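Local coordinates for N-acetylmuramoyl-l-alanine amidase (Bartonella henselae, PDB 3NE8) that hydrolyses the amide bond between N-acetylmuramic acid and L-alanine in peptidoglycan, as a zinc-dependent amidase of the cell wall-remodelling machinery of bacterial division, at the interface of chains A and B. Sequence-based numbering; all coordinates share one arbitrary frame. Chains: chain A/B, N-acetylmuramoyl-l-alanine amidase.

Contact 1: the interface of chains A and B. Residues chain A 138-139, 141-142; chain B 233-234.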
# COMPACT_ATOMS: atom_id res chain seq x y z
N ASP A 138 -2.08 0.83 -20.25
CA ASP A 138 -2.89 -0.03 -19.39
C ASP A 138 -2.10 -0.49 -18.17
O ASP A 138 -2.66 -0.61 -17.08
CB ASP A 138 -3.43 -1.22 -20.19
CG ASP A 138 -4.51 -0.80 -21.18
OD1 ASP A 138 -5.21 0.19 -20.90
OD2 ASP A 138 -4.65 -1.47 -22.23
N LEU A 139 -0.81 -0.73 -18.35
CA LEU A 139 0.06 -1.06 -17.22
C LEU A 139 0.18 0.11 -16.24
O LEU A 139 0.07 -0.07 -15.03
CB LEU A 139 1.45 -1.47 -17.70
CG LEU A 139 1.51 -2.70 -18.62
CD1 LEU A 139 2.94 -2.94 -19.08
CD2 LEU A 139 0.96 -3.92 -17.90
N ARG A 141 -1.93 2.47 -15.82
CA ARG A 141 -3.22 2.55 -15.17
C ARG A 141 -3.32 1.60 -13.98
O ARG A 141 -3.88 1.94 -12.95
CB ARG A 141 -4.33 2.24 -16.18
CG ARG A 141 -4.55 3.35 -17.19
CD ARG A 141 -5.60 2.96 -18.22
NE ARG A 141 -6.90 2.72 -17.61
CZ ARG A 141 -7.68 1.68 -17.90
NH1 ARG A 141 -7.28 0.79 -18.80
NH2 ARG A 141 -8.85 1.55 -17.30
N ARG A 142 -2.79 0.39 -14.14
CA ARG A 142 -2.88 -0.62 -13.09
C ARG A 142 -2.05 -0.19 -11.88
O ARG A 142 -2.48 -0.32 -10.73
CB ARG A 142 -2.45 -1.99 -13.62
CG ARG A 142 -2.76 -3.17 -12.70
CD ARG A 142 -2.36 -4.49 -13.36
NE ARG A 142 -0.92 -4.54 -13.59
CZ ARG A 142 -0.33 -5.34 -14.48
NH1 ARG A 142 -1.04 -6.17 -15.24
NH2 ARG A 142 0.99 -5.30 -14.60
N PRO B 233 -6.78 -4.23 -16.14
CA PRO B 233 -7.11 -3.46 -17.35
C PRO B 233 -6.67 -4.06 -18.68
O PRO B 233 -6.99 -3.49 -19.72
CB PRO B 233 -6.36 -2.13 -17.13
CG PRO B 233 -5.61 -2.28 -15.80
CD PRO B 233 -5.55 -3.74 -15.51
N LEU B 234 -5.96 -5.18 -18.66
CA LEU B 234 -5.44 -5.76 -19.90
C LEU B 234 -6.48 -6.59 -20.63
O LEU B 234 -6.32 -6.89 -21.81
CB LEU B 234 -4.21 -6.62 -19.63
CG LEU B 234 -3.01 -5.90 -19.02
CD1 LEU B 234 -1.87 -6.89 -18.83
CD2 LEU B 234 -2.58 -4.75 -19.91
OXT LEU B 234 -7.49 -6.99 -20.05
O HOH W 1 -8.84 -1.62 -19.97

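Contact 2: the interface of chains A and B. Residues chain A 146-147, 150, 153, 226; chain B 146, 150, 153, 226.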
# COMPACT_ATOMS: atom_id res chain seq x y z
N ALA A 146 -3.39 0.82 -8.01
CA ALA A 146 -2.85 0.28 -6.77
C ALA A 146 -2.59 1.41 -5.77
O ALA A 146 -2.90 1.29 -4.59
CB ALA A 146 -1.58 -0.51 -7.03
N PHE A 147 -2.05 2.53 -6.26
CA PHE A 147 -1.80 3.68 -5.40
C PHE A 147 -3.09 4.32 -4.91
O PHE A 147 -3.20 4.68 -3.75
CB PHE A 147 -0.92 4.71 -6.11
CG PHE A 147 0.52 4.31 -6.22
CD1 PHE A 147 1.21 3.85 -5.11
CD2 PHE A 147 1.19 4.41 -7.42
CE1 PHE A 147 2.55 3.48 -5.21
CE2 PHE A 147 2.53 4.06 -7.53
CZ PHE A 147 3.21 3.59 -6.42
N ASN A 150 -4.47 2.15 -2.18
CA ASN A 150 -3.65 2.29 -0.99
C ASN A 150 -4.01 3.56 -0.24
O ASN A 150 -4.21 3.54 0.98
CB ASN A 150 -2.17 2.28 -1.35
CG ASN A 150 -1.29 2.54 -0.16
OD1 ASN A 150 -0.98 3.67 0.16
ND2 ASN A 150 -0.88 1.48 0.52
N ASN A 153 -7.47 3.36 1.42
CA ASN A 153 -7.39 2.51 2.62
C ASN A 153 -6.81 3.25 3.79
O ASN A 153 -7.33 3.16 4.92
CB ASN A 153 -6.51 1.29 2.36
CG ASN A 153 -7.24 0.19 1.64
OD1 ASN A 153 -8.47 0.18 1.56
ND2 ASN A 153 -6.48 -0.76 1.09
N TYR A 226 5.63 6.51 1.84
CA TYR A 226 5.57 5.24 1.14
C TYR A 226 6.01 5.38 -0.31
O TYR A 226 6.89 4.64 -0.77
CB TYR A 226 4.14 4.70 1.23
CG TYR A 226 3.81 3.61 0.23
CD1 TYR A 226 4.52 2.42 0.22
CD2 TYR A 226 2.79 3.75 -0.68
CE1 TYR A 226 4.23 1.41 -0.69
CE2 TYR A 226 2.49 2.76 -1.58
CZ TYR A 226 3.21 1.59 -1.58
OH TYR A 226 2.89 0.61 -2.50
N ALA B 146 6.55 -1.54 -5.58
CA ALA B 146 5.53 -0.90 -4.76
C ALA B 146 4.83 -1.92 -3.87
O ALA B 146 4.59 -1.68 -2.69
CB ALA B 146 4.52 -0.16 -5.63
N ASN B 150 4.93 -2.25 0.24
CA ASN B 150 3.66 -2.29 0.95
C ASN B 150 3.62 -3.47 1.91
O ASN B 150 3.26 -3.33 3.08
CB ASN B 150 2.49 -2.35 -0.03
CG ASN B 150 1.17 -2.51 0.68
OD1 ASN B 150 0.73 -3.62 0.94
ND2 ASN B 150 0.53 -1.40 1.00
N ASN B 153 6.00 -3.03 4.89
CA ASN B 153 5.43 -2.07 5.84
C ASN B 153 4.37 -2.70 6.71
O ASN B 153 4.34 -2.48 7.93
CB ASN B 153 4.78 -0.89 5.10
CG ASN B 153 5.78 0.14 4.66
OD1 ASN B 153 6.91 0.17 5.14
ND2 ASN B 153 5.36 1.02 3.75
N TYR B 226 -6.02 -6.42 -0.18
CA TYR B 226 -5.62 -5.22 -0.90
C TYR B 226 -5.39 -5.52 -2.38
O TYR B 226 -5.96 -4.85 -3.26
CB TYR B 226 -4.36 -4.65 -0.25
CG TYR B 226 -3.61 -3.66 -1.11
CD1 TYR B 226 -4.21 -2.49 -1.55
CD2 TYR B 226 -2.29 -3.87 -1.46
CE1 TYR B 226 -3.53 -1.57 -2.33
CE2 TYR B 226 -1.60 -2.96 -2.23
CZ TYR B 226 -2.22 -1.82 -2.67
OH TYR B 226 -1.51 -0.93 -3.44

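Contact 1: the interface of chains A and B
The backbones of A:Asp138, A:Leu139, A:Arg141 and A:Arg142 are all helical, presenting one flank of helix 135-161 to B:Pro233 and B:Leu234, the last two residues of chain B, which lie against it as irregular coil, turned rather than extended at B:Pro233 (phi -89°, psi -4°). B:Pro233 turns the CB-CG-CD rim of its ring to that flank: CG sits 3.6 Å from the backbone O of A:Asp138 and CD 3.9 Å from CD of A:Arg142. Proline suits this place because its compact, rigid ring offers hydrocarbon to the helix and has no backbone N-H that would need an acceptor. The chain of A:Arg142 crosses the ring at about a right angle, using its methylenes as an apolar cover; it then bends at chi3, and NH1 of its guanidinium comes to CD1 of B:Leu234. The other methyl, CD2 of B:Leu234, rests 3.6 Å from CB of A:Asp138 and more loosely against CD2 of A:Leu139, so a branched aliphatic end can touch several residues of the helix at once.

A:Arg141 meets the neighbouring corner of the same rim, its side chain and the proline sliding past each other in opposite directions. Its chain, also turned at chi3 (62°), brings NH1 to 3.5 Å from CB of B:Pro233. NH1 of A:Arg141 also makes a hydrogen-bonded salt bridge of 3.0 Å to OD1 of A:Asp138, which lies almost in the guanidinium plane, whereas the arginine meets the carboxylate from above its plane. Water 1 lies at the guanidinium edge too, 3.1 Å from NH1 of A:Arg141, and passes the link on to the backbone O of B:Pro233 at 2.6 Å. Aspartate and arginine one turn apart thus steady each other. This peripheral patch of the two-fold interface in the crystal assembly, twinned by the tail of chain A, lies near the start of helix 135-161, where the tail following helix 206-227 of the other subunit comes to rest.

Contact 2: the interface of chains A and B
Hydrogen bonds come as a symmetric pair, in which the phenol of each Tyr226 reaches over to the other chain and donates to the backbone carbonyl of Ala146. B:Tyr226 OH lies 2.9 Å from A:Ala146 O, and A:Tyr226 OH stands equally far from B:Ala146 O. The acceptor lies in the plane of the tyrosine ring, at its edge, but the hydroxyl approaches from well above the carbonyl plane (54° out of it). Such a steep approach fits a helical carbonyl, which points along the axis towards the backbone N four residues on (A:Asn150 for A:Ala146) and can take a second donor only from the side. Tyrosine suits the task because it carries a donor at the end of a long flat arm; with CG opposite the backbone N (chi1 163°), the arm extends from helix 206-227 to the neighbouring helix 135-161.

Packing contacts flank this pair. Alanine is small enough to admit the phenol: CB of A:Ala146 is 3.6 Å from OH of B:Tyr226. A:Phe147 gives a broad hydrocarbon edge that meets the methyl of B:Ala146, with CZ of A:Phe147 4.1 Å from CB of B:Ala146. On its own side that ring has CE2 of A:Tyr226 at its edge, which probably helps to hold the tyrosine in place. CE1 of each Tyr226 also lies against CA of the opposite Asn150.

Amide contacts fill the rest. Asn153 of each chain crosses the ring of the opposing Tyr226 obliquely, its amide plane turned steeply from the ring; its short amide can lie near the ring, ND2 by CD1. Asparagine at 150 is short enough for two equivalent side chains to approach from opposite directions across the two-fold axis, their amide planes 82° apart. Two N-H groups facing one another would be somewhat unfavourable, though other acceptors may take up their hydrogens: ND2 of A:Asn150 comes to 3.2 Å from ND2 of B:Asn150, a pair that is not a hydrogen bond.

About 17 Å separates the C-alpha centres of contact 1 and contact 2, and helix 135-161 runs through both. Contact 1 uses the beginning of that helix, contact 2 its middle; the partner supplies its C-terminal tail in the first and the end of helix 206-227, with its own copy of helix 135-161, in the second. Contact 2 straddles the two-fold axis and contact 1 lies to one side, so a twin with the chains exchanged must exist. The tail thus extends a pairing begun by helices. The dimer is that of the crystal assembly and may not be the biological one.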